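Local coordinates for protein trans-4-hydroxy-L-proline dehydratase (Clostridioides difficile 70-100-2010, PDB 6VXC) that catalyses the glycyl-radical dehydration of trans-4-hydroxy-L-proline to (S)-1-pyrroline-5-carboxylate, a step in the anaerobic breakdown of 4-hydroxyproline, at residues K236-K241 / Y283-I288; A262-V267 / Y276-Q281. All blocks are in the same frame, centred on the assembly; numbering follows the deposited sequence.

Contact 1: K236-K241 / Y283-I288; sequences KRYAEK and YWFVHI
Tyr238 and Phe285 alone join segment 236-241, on helix 214-248, to segment 283-288, on helix 276-293. The closest approach is 3.6 Å, from CD2 of Tyr238 to CE1 of Phe285, and Phe285 CZ lies 3.9 Å from the same CD2 of Tyr238. The ring centres are 5.5 Å apart and the planes meet at 33°, an oblique pairing that is neither a stack nor a T. Both side chains have to be long, because the nearest CA atoms, those of Tyr238 and Phe285, stand 10.3 Å apart. Tyr238 starts out toward the other helix, with chi1 at -103°, away from the usual staggered positions; Phe285 leaves its helix less directly, and its rigid ring carries CE1 and CZ across. Cys265 of helix 252-267 touches the Phe285 ring and the CB of Tyr238.

The polar interactions run along each helix or to other parts of the chain. Tyr238 suits its place by being amphipathic: its ring packs on Phe285 while OH is hydrogen-bonded to the carbonyl of Ser82. One turn apart on helix 214-248, Lys236 NZ and Glu240 OE2 form a salt bridge of 2.8 Å. On helix 276-293 the Tyr283 hydroxyl meets ND1 of His287 in the imidazole plane, at 2.8 Å between OH and ND1 and nearly straight, while Trp284 CZ3 covers one face of that imidazole.

With no hydrogen bond or charge pair between the segments and just 80 Å² buried, their mutual attraction is probably van der Waals and hydrophobic, with little directional preference.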
ATOM      1  N   LYS A 236      23.841   2.949  18.999  1.00 19.27           N
ATOM      2  CA  LYS A 236      25.208   3.209  19.438  1.00 23.22           C
ATOM      3  C   LYS A 236      26.010   3.906  18.345  1.00 21.74           C
ATOM      4  O   LYS A 236      26.716   4.881  18.610  1.00 23.31           O
ATOM      5  CB  LYS A 236      25.882   1.898  19.856  1.00 22.55           C
ATOM      6  CG  LYS A 236      27.352   2.032  20.236  1.00 29.09           C
ATOM      7  CD  LYS A 236      28.048   0.666  20.275  1.00 40.30           C
ATOM      8  CE  LYS A 236      28.681   0.293  18.921  1.00 37.66           C
ATOM      9  NZ  LYS A 236      29.969   1.020  18.698  1.00 41.65           N
ATOM     10  N   ARG A 237      25.899   3.427  17.103  1.00 20.35           N
ATOM     11  CA  ARG A 237      26.723   3.961  16.023  1.00 20.55           C
ATOM     12  C   ARG A 237      26.297   5.374  15.647  1.00 25.49           C
ATOM     13  O   ARG A 237      27.144   6.218  15.336  1.00 22.07           O
ATOM     14  CB  ARG A 237      26.661   3.046  14.802  1.00 18.03           C
ATOM     15  CG  ARG A 237      27.347   1.681  14.977  1.00 21.68           C
ATOM     16  CD  ARG A 237      27.505   1.005  13.622  1.00 17.32           C
ATOM     17  NE  ARG A 237      28.356   1.802  12.747  1.00 18.14           N
ATOM     18  CZ  ARG A 237      28.222   1.874  11.430  1.00 17.17           C
ATOM     19  NH1 ARG A 237      27.256   1.203  10.822  1.00 21.22           N
ATOM     20  NH2 ARG A 237      29.049   2.623  10.721  1.00 18.07           N
ATOM     21  N   TYR A 238      24.993   5.653  15.662  1.00 21.83           N
ATOM     22  CA  TYR A 238      24.548   7.000  15.341  1.00 23.73           C
ATOM     23  C   TYR A 238      24.959   7.998  16.418  1.00 21.67           C
ATOM     24  O   TYR A 238      25.290   9.143  16.105  1.00 24.93           O
ATOM     25  CB  TYR A 238      23.035   7.028  15.116  1.00 20.91           C
ATOM     26  CG  TYR A 238      22.691   7.088  13.655  1.00 19.22           C
ATOM     27  CD1 TYR A 238      23.020   8.200  12.901  1.00 20.26           C
ATOM     28  CD2 TYR A 238      22.091   6.018  13.020  1.00 18.04           C
ATOM     29  CE1 TYR A 238      22.729   8.263  11.561  1.00 19.62           C
ATOM     30  CE2 TYR A 238      21.796   6.067  11.688  1.00 23.48           C
ATOM     31  CZ  TYR A 238      22.115   7.193  10.959  1.00 22.39           C
ATOM     32  OH  TYR A 238      21.816   7.242   9.623  1.00 26.85           O
ATOM     33  N   ALA A 239      24.917   7.603  17.690  1.00 23.26           N
ATOM     34  CA  ALA A 239      25.389   8.516  18.729  1.00 24.42           C
ATOM     35  C   ALA A 239      26.865   8.848  18.536  1.00 27.44           C
ATOM     36  O   ALA A 239      27.260  10.020  18.611  1.00 24.95           O
ATOM     37  CB  ALA A 239      25.128   7.933  20.116  1.00 18.93           C
ATOM     38  N   GLU A 240      27.690   7.829  18.279  1.00 26.16           N
ATOM     39  CA  GLU A 240      29.101   8.058  17.974  1.00 28.06           C
ATOM     40  C   GLU A 240      29.266   8.965  16.764  1.00 29.46           C
ATOM     41  O   GLU A 240      30.050   9.920  16.794  1.00 29.93           O
ATOM     42  CB  GLU A 240      29.814   6.725  17.724  1.00 30.05           C
ATOM     43  CG  GLU A 240      30.153   5.923  18.980  1.00 34.95           C
ATOM     44  CD  GLU A 240      30.556   4.476  18.667  1.00 42.99           C
ATOM     45  OE1 GLU A 240      30.910   4.193  17.498  1.00 42.23           O
ATOM     46  OE2 GLU A 240      30.503   3.623  19.586  1.00 41.28           O
ATOM     47  N   LYS A 241      28.569   8.651  15.670  1.00 27.07           N
ATOM     48  CA  LYS A 241      28.647   9.485  14.476  1.00 27.61           C
ATOM     49  C   LYS A 241      28.316  10.930  14.807  1.00 30.30           C
ATOM     50  O   LYS A 241      29.019  11.856  14.385  1.00 27.85           O
ATOM     51  CB  LYS A 241      27.695   8.953  13.406  1.00 29.36           C
ATOM     52  CG  LYS A 241      27.591   9.780  12.130  1.00 28.43           C
ATOM     53  CD  LYS A 241      28.757   9.553  11.193  1.00 30.54           C
ATOM     54  CE  LYS A 241      28.476  10.204   9.843  1.00 34.79           C
ATOM     55  NZ  LYS A 241      29.641  10.116   8.914  1.00 41.48           N
ATOM     56  N   TYR A 283      10.611   5.540  16.518  1.00 12.86           N
ATOM     57  CA  TYR A 283       9.831   5.053  15.391  1.00 11.06           C
ATOM     58  C   TYR A 283      10.675   5.020  14.125  1.00 13.02           C
ATOM     59  O   TYR A 283      10.658   4.027  13.388  1.00 14.06           O
ATOM     60  CB  TYR A 283       8.565   5.884  15.137  1.00 11.93           C
ATOM     61  CG  TYR A 283       8.039   5.441  13.792  1.00 12.46           C
ATOM     62  CD1 TYR A 283       7.330   4.253  13.668  1.00 10.93           C
ATOM     63  CD2 TYR A 283       8.405   6.106  12.632  1.00 12.91           C
ATOM     64  CE1 TYR A 283       6.927   3.795  12.440  1.00 10.47           C
ATOM     65  CE2 TYR A 283       8.010   5.643  11.392  1.00 10.65           C
ATOM     66  CZ  TYR A 283       7.283   4.484  11.309  1.00  9.67           C
ATOM     67  OH  TYR A 283       6.892   4.025  10.091  1.00 13.26           O
ATOM     68  N   TRP A 284      11.422   6.101  13.850  1.00 12.53           N
ATOM     69  CA  TRP A 284      12.128   6.178  12.576  1.00 11.77           C
ATOM     70  C   TRP A 284      13.246   5.144  12.480  1.00 12.57           C
ATOM     71  O   TRP A 284      13.495   4.601  11.399  1.00 14.49           O
ATOM     72  CB  TRP A 284      12.676   7.589  12.324  1.00 10.73           C
ATOM     73  CG  TRP A 284      13.188   7.659  10.915  1.00 11.89           C
ATOM     74  CD1 TRP A 284      14.478   7.828  10.513  1.00 11.83           C
ATOM     75  CD2 TRP A 284      12.414   7.481   9.717  1.00 12.17           C
ATOM     76  NE1 TRP A 284      14.557   7.786   9.145  1.00 14.32           N
ATOM     77  CE2 TRP A 284      13.303   7.581   8.629  1.00 12.18           C
ATOM     78  CE3 TRP A 284      11.056   7.267   9.461  1.00  9.74           C
ATOM     79  CZ2 TRP A 284      12.883   7.455   7.307  1.00  9.35           C
ATOM     80  CZ3 TRP A 284      10.634   7.150   8.141  1.00 10.16           C
ATOM     81  CH2 TRP A 284      11.550   7.243   7.082  1.00 10.65           C
ATOM     82  N   PHE A 285      13.947   4.873  13.589  1.00 15.26           N
ATOM     83  CA  PHE A 285      14.953   3.811  13.588  1.00 13.33           C
ATOM     84  C   PHE A 285      14.317   2.458  13.284  1.00 13.15           C
ATOM     85  O   PHE A 285      14.851   1.666  12.495  1.00 15.00           O
ATOM     86  CB  PHE A 285      15.678   3.766  14.937  1.00 11.14           C
ATOM     87  CG  PHE A 285      16.827   4.741  15.062  1.00 14.72           C
ATOM     88  CD1 PHE A 285      17.557   5.137  13.943  1.00 13.61           C
ATOM     89  CD2 PHE A 285      17.198   5.236  16.311  1.00 12.12           C
ATOM     90  CE1 PHE A 285      18.626   6.031  14.061  1.00 15.68           C
ATOM     91  CE2 PHE A 285      18.272   6.132  16.443  1.00 13.50           C
ATOM     92  CZ  PHE A 285      18.989   6.528  15.318  1.00 13.19           C
ATOM     93  N   VAL A 286      13.188   2.166  13.927  1.00 13.87           N
ATOM     94  CA  VAL A 286      12.462   0.931  13.645  1.00 12.63           C
ATOM     95  C   VAL A 286      12.053   0.890  12.175  1.00 12.06           C
ATOM     96  O   VAL A 286      12.154  -0.148  11.520  1.00 14.07           O
ATOM     97  CB  VAL A 286      11.240   0.794  14.576  1.00 11.06           C
ATOM     98  CG1 VAL A 286      10.388  -0.405  14.171  1.00 10.91           C
ATOM     99  CG2 VAL A 286      11.651   0.701  16.043  1.00 11.74           C
ATOM    100  N   HIS A 287      11.591   2.018  11.640  1.00 11.93           N
ATOM    101  CA  HIS A 287      11.232   2.094  10.224  1.00 13.12           C
ATOM    102  C   HIS A 287      12.424   1.752   9.327  1.00 13.29           C
ATOM    103  O   HIS A 287      12.328   0.884   8.455  1.00 13.94           O
ATOM    104  CB  HIS A 287      10.696   3.501   9.916  1.00 11.40           C
ATOM    105  CG  HIS A 287      10.243   3.700   8.506  1.00 11.13           C
ATOM    106  ND1 HIS A 287       8.924   3.918   8.172  1.00  9.14           N
ATOM    107  CD2 HIS A 287      10.938   3.776   7.345  1.00 11.08           C
ATOM    108  CE1 HIS A 287       8.820   4.076   6.866  1.00  9.71           C
ATOM    109  NE2 HIS A 287      10.028   4.006   6.339  1.00 10.12           N
ATOM    110  N   ILE A 288      13.571   2.395   9.560  1.00 14.93           N
ATOM    111  CA  ILE A 288      14.777   2.079   8.800  1.00 13.56           C
ATOM    112  C   ILE A 288      15.107   0.600   8.938  1.00 12.66           C
ATOM    113  O   ILE A 288      15.518  -0.055   7.976  1.00 12.66           O
ATOM    114  CB  ILE A 288      15.956   2.955   9.267  1.00 13.06           C
ATOM    115  CG1 ILE A 288      15.687   4.425   8.934  1.00 11.68           C
ATOM    116  CG2 ILE A 288      17.268   2.498   8.623  1.00 13.57           C
ATOM    117  CD1 ILE A 288      15.545   4.664   7.462  1.00 15.66           C
TER

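Contact 2: A262-V267 / Y276-Q281; sequences AETCDV and YHQAIQ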
ATOM      1  N   ALA A 262      22.945  12.928  19.481  1.00 21.59           N
ATOM      2  CA  ALA A 262      23.686  11.913  20.215  1.00 17.76           C
ATOM      3  C   ALA A 262      22.973  11.536  21.505  1.00 17.54           C
ATOM      4  O   ALA A 262      22.840  10.350  21.812  1.00 20.17           O
ATOM      5  CB  ALA A 262      25.107  12.404  20.493  1.00 22.69           C
ATOM      6  N   GLU A 263      22.481  12.527  22.259  1.00 18.83           N
ATOM      7  CA  GLU A 263      21.718  12.244  23.482  1.00 20.14           C
ATOM      8  C   GLU A 263      20.460  11.429  23.198  1.00 19.60           C
ATOM      9  O   GLU A 263      20.061  10.582  24.003  1.00 20.02           O
ATOM     10  CB  GLU A 263      21.311  13.541  24.185  1.00 21.02           C
ATOM     11  CG  GLU A 263      22.396  14.248  24.973  1.00 30.02           C
ATOM     12  CD  GLU A 263      22.039  15.709  25.279  1.00 39.96           C
ATOM     13  OE1 GLU A 263      22.974  16.492  25.564  1.00 42.89           O
ATOM     14  OE2 GLU A 263      20.830  16.057  25.262  1.00 36.69           O
ATOM     15  N   THR A 264      19.777  11.728  22.098  1.00 21.37           N
ATOM     16  CA  THR A 264      18.574  10.980  21.767  1.00 17.53           C
ATOM     17  C   THR A 264      18.911   9.528  21.460  1.00 17.36           C
ATOM     18  O   THR A 264      18.229   8.612  21.930  1.00 18.09           O
ATOM     19  CB  THR A 264      17.871  11.668  20.597  1.00 15.93           C
ATOM     20  OG1 THR A 264      17.601  13.029  20.954  1.00 17.30           O
ATOM     21  CG2 THR A 264      16.576  10.959  20.203  1.00 15.29           C
ATOM     22  N   CYS A 265      19.974   9.307  20.689  1.00 13.71           N
ATOM     23  CA  CYS A 265      20.405   7.964  20.321  1.00 16.58           C
ATOM     24  C   CYS A 265      21.061   7.206  21.481  1.00 21.08           C
ATOM     25  O   CYS A 265      21.161   5.975  21.419  1.00 20.67           O
ATOM     26  CB  CYS A 265      21.351   8.056  19.121  1.00 16.52           C
ATOM     27  SG  CYS A 265      20.582   8.802  17.634  1.00 21.75           S
ATOM     28  N   ASP A 266      21.516   7.903  22.531  1.00 18.83           N
ATOM     29  CA  ASP A 266      21.920   7.214  23.755  1.00 16.91           C
ATOM     30  C   ASP A 266      20.751   6.477  24.376  1.00 19.19           C
ATOM     31  O   ASP A 266      20.946   5.503  25.111  1.00 19.10           O
ATOM     32  CB  ASP A 266      22.464   8.197  24.797  1.00 19.89           C
ATOM     33  CG  ASP A 266      23.839   8.721  24.467  1.00 22.20           C
ATOM     34  OD1 ASP A 266      24.541   8.115  23.634  1.00 22.95           O
ATOM     35  OD2 ASP A 266      24.223   9.755  25.061  1.00 25.32           O
ATOM     36  N   VAL A 267      19.528   6.939  24.116  1.00 17.76           N
ATOM     37  CA  VAL A 267      18.352   6.327  24.718  1.00 16.12           C
ATOM     38  C   VAL A 267      17.756   5.300  23.764  1.00 14.41           C
ATOM     39  O   VAL A 267      17.607   4.131  24.122  1.00 16.97           O
ATOM     40  CB  VAL A 267      17.304   7.382  25.105  1.00 17.63           C
ATOM     41  CG1 VAL A 267      16.092   6.710  25.739  1.00 16.77           C
ATOM     42  CG2 VAL A 267      17.907   8.435  26.035  1.00 16.33           C
ATOM     43  N   TYR A 276       8.911  13.092  23.603  1.00 14.87           N
ATOM     44  CA  TYR A 276       8.278  13.156  22.288  1.00 13.45           C
ATOM     45  C   TYR A 276       9.313  13.064  21.174  1.00 13.98           C
ATOM     46  O   TYR A 276       9.118  12.348  20.184  1.00 14.09           O
ATOM     47  CB  TYR A 276       7.479  14.458  22.211  1.00 11.39           C
ATOM     48  CG  TYR A 276       6.795  14.859  20.920  1.00 12.31           C
ATOM     49  CD1 TYR A 276       7.503  15.477  19.904  1.00  9.62           C
ATOM     50  CD2 TYR A 276       5.412  14.719  20.771  1.00 10.29           C
ATOM     51  CE1 TYR A 276       6.878  15.894  18.763  1.00 10.44           C
ATOM     52  CE2 TYR A 276       4.772  15.141  19.629  1.00 10.41           C
ATOM     53  CZ  TYR A 276       5.516  15.735  18.627  1.00  9.79           C
ATOM     54  OH  TYR A 276       4.924  16.173  17.480  1.00 12.49           O
ATOM     55  N   HIS A 277      10.402  13.817  21.308  1.00 11.63           N
ATOM     56  CA  HIS A 277      11.513  13.735  20.365  1.00 11.44           C
ATOM     57  C   HIS A 277      12.042  12.302  20.274  1.00 13.21           C
ATOM     58  O   HIS A 277      12.246  11.769  19.181  1.00 14.65           O
ATOM     59  CB  HIS A 277      12.616  14.685  20.834  1.00 13.88           C
ATOM     60  CG  HIS A 277      13.698  14.928  19.839  1.00 13.30           C
ATOM     61  ND1 HIS A 277      14.135  13.972  18.950  1.00 19.51           N
ATOM     62  CD2 HIS A 277      14.483  16.009  19.637  1.00 13.52           C
ATOM     63  CE1 HIS A 277      15.114  14.469  18.214  1.00 15.45           C
ATOM     64  NE2 HIS A 277      15.351  15.704  18.620  1.00 17.08           N
ATOM     65  N   GLN A 278      12.275  11.667  21.424  1.00 13.90           N
ATOM     66  CA  GLN A 278      12.799  10.302  21.418  1.00 15.07           C
ATOM     67  C   GLN A 278      11.797   9.321  20.830  1.00 14.56           C
ATOM     68  O   GLN A 278      12.202   8.341  20.201  1.00 12.15           O
ATOM     69  CB  GLN A 278      13.187   9.862  22.831  1.00 12.35           C
ATOM     70  CG  GLN A 278      14.434  10.552  23.322  1.00 14.01           C
ATOM     71  CD  GLN A 278      14.624  10.459  24.817  1.00 12.50           C
ATOM     72  OE1 GLN A 278      13.983   9.656  25.497  1.00 17.66           O
ATOM     73  NE2 GLN A 278      15.509  11.279  25.337  1.00 12.32           N
ATOM     74  N   ALA A 279      10.499   9.556  21.051  1.00 13.41           N
ATOM     75  CA  ALA A 279       9.474   8.683  20.489  1.00 15.39           C
ATOM     76  C   ALA A 279       9.506   8.706  18.968  1.00 14.06           C
ATOM     77  O   ALA A 279       9.365   7.663  18.320  1.00 13.75           O
ATOM     78  CB  ALA A 279       8.094   9.067  21.014  1.00 11.06           C
ATOM     79  N   ILE A 280       9.699   9.886  18.381  1.00 14.13           N
ATOM     80  CA  ILE A 280       9.764   9.980  16.927  1.00 14.27           C
ATOM     81  C   ILE A 280      11.031   9.320  16.401  1.00 14.42           C
ATOM     82  O   ILE A 280      11.000   8.604  15.393  1.00 12.99           O
ATOM     83  CB  ILE A 280       9.638  11.448  16.473  1.00 12.09           C
ATOM     84  CG1 ILE A 280       8.220  11.979  16.748  1.00  9.32           C
ATOM     85  CG2 ILE A 280      10.060  11.598  15.010  1.00  9.44           C
ATOM     86  CD1 ILE A 280       8.070  13.453  16.500  1.00 12.82           C
ATOM     87  N   GLN A 281      12.165   9.548  17.068  1.00 15.24           N
ATOM     88  CA  GLN A 281      13.407   8.929  16.620  1.00 12.64           C
ATOM     89  C   GLN A 281      13.359   7.413  16.775  1.00 12.28           C
ATOM     90  O   GLN A 281      13.862   6.687  15.913  1.00 13.25           O
ATOM     91  CB  GLN A 281      14.599   9.518  17.385  1.00 14.52           C
ATOM     92  CG  GLN A 281      15.974   8.943  16.986  1.00 15.23           C
ATOM     93  CD  GLN A 281      16.392   9.298  15.558  1.00 15.28           C
ATOM     94  OE1 GLN A 281      16.786  10.423  15.289  1.00 17.85           O
ATOM     95  NE2 GLN A 281      16.334   8.326  14.645  1.00 16.61           N
TER
HETATM   96  O   HOH W   1      16.849  13.444  23.653  1.00 18.10           O
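Thr264 turns its CG2 anti to the backbone N (OG1 at chi1 -57°), which sends the methyl between Gln278 and Gln281 and keeps OG1 beside its own backbone N. CG2 lies 3.7 Å from CB of Gln281 and 3.8 Å from CG of Gln278, resting on the aliphatic parts of both glutamines. Gln278, extended beyond CG, carries its amide to Val267, whose CG1 is 3.6 Å from OE1 while CG2 faces NE2; branched valine thus packs against the amide with both methyls.

Consecutive helices joined by a short loop supply the segments, a helix-loop-helix arrangement, and the axes of 262-267 and 276-281 cross at -68°, 9.7 Å apart at their closest. Thr264 and Gln278 have the nearest CA atoms, 5.8 Å apart, and threonine suits the place with a methyl for packing and a hydroxyl for polar partners, its OG1 lying over one face of the His277 ring.

Thr264 OG1 bonds to the carbonyl of Leu260 and accepts from a water, 2.8 Å from that OG1, which bridges to Gln278 by accepting from NE2 at 3.1 Å. Gln278 OE1 takes the backbone N-H of Glu274, and Gln281, bent at chi2, gives NE2 to the Val90 carbonyl.

Helix 276-293 is common to both contacts: its first turns, 276-281, meet helix 252-267 in contact 2, and the following residues, 283-288, reach helix 214-248 in contact 1. Contact 2 is nested within the loop that contact 1 closes, and their centres are about 9 Å apart. They touch through Cys265, whose SG is 3.6 Å from CZ of Phe285, and through Ala239, whose CB is 3.6 Å from OD1 of Asp266. The small Ala239 and Cys265 are consistent with close packing of helices 214-248 and 252-267. Both contacts lie in the helical part of the PFL-like region, centred about 25 and 28 Å from the chain centre, away from the glycyl-radical glycine and the probable active-site cysteine and glutamate.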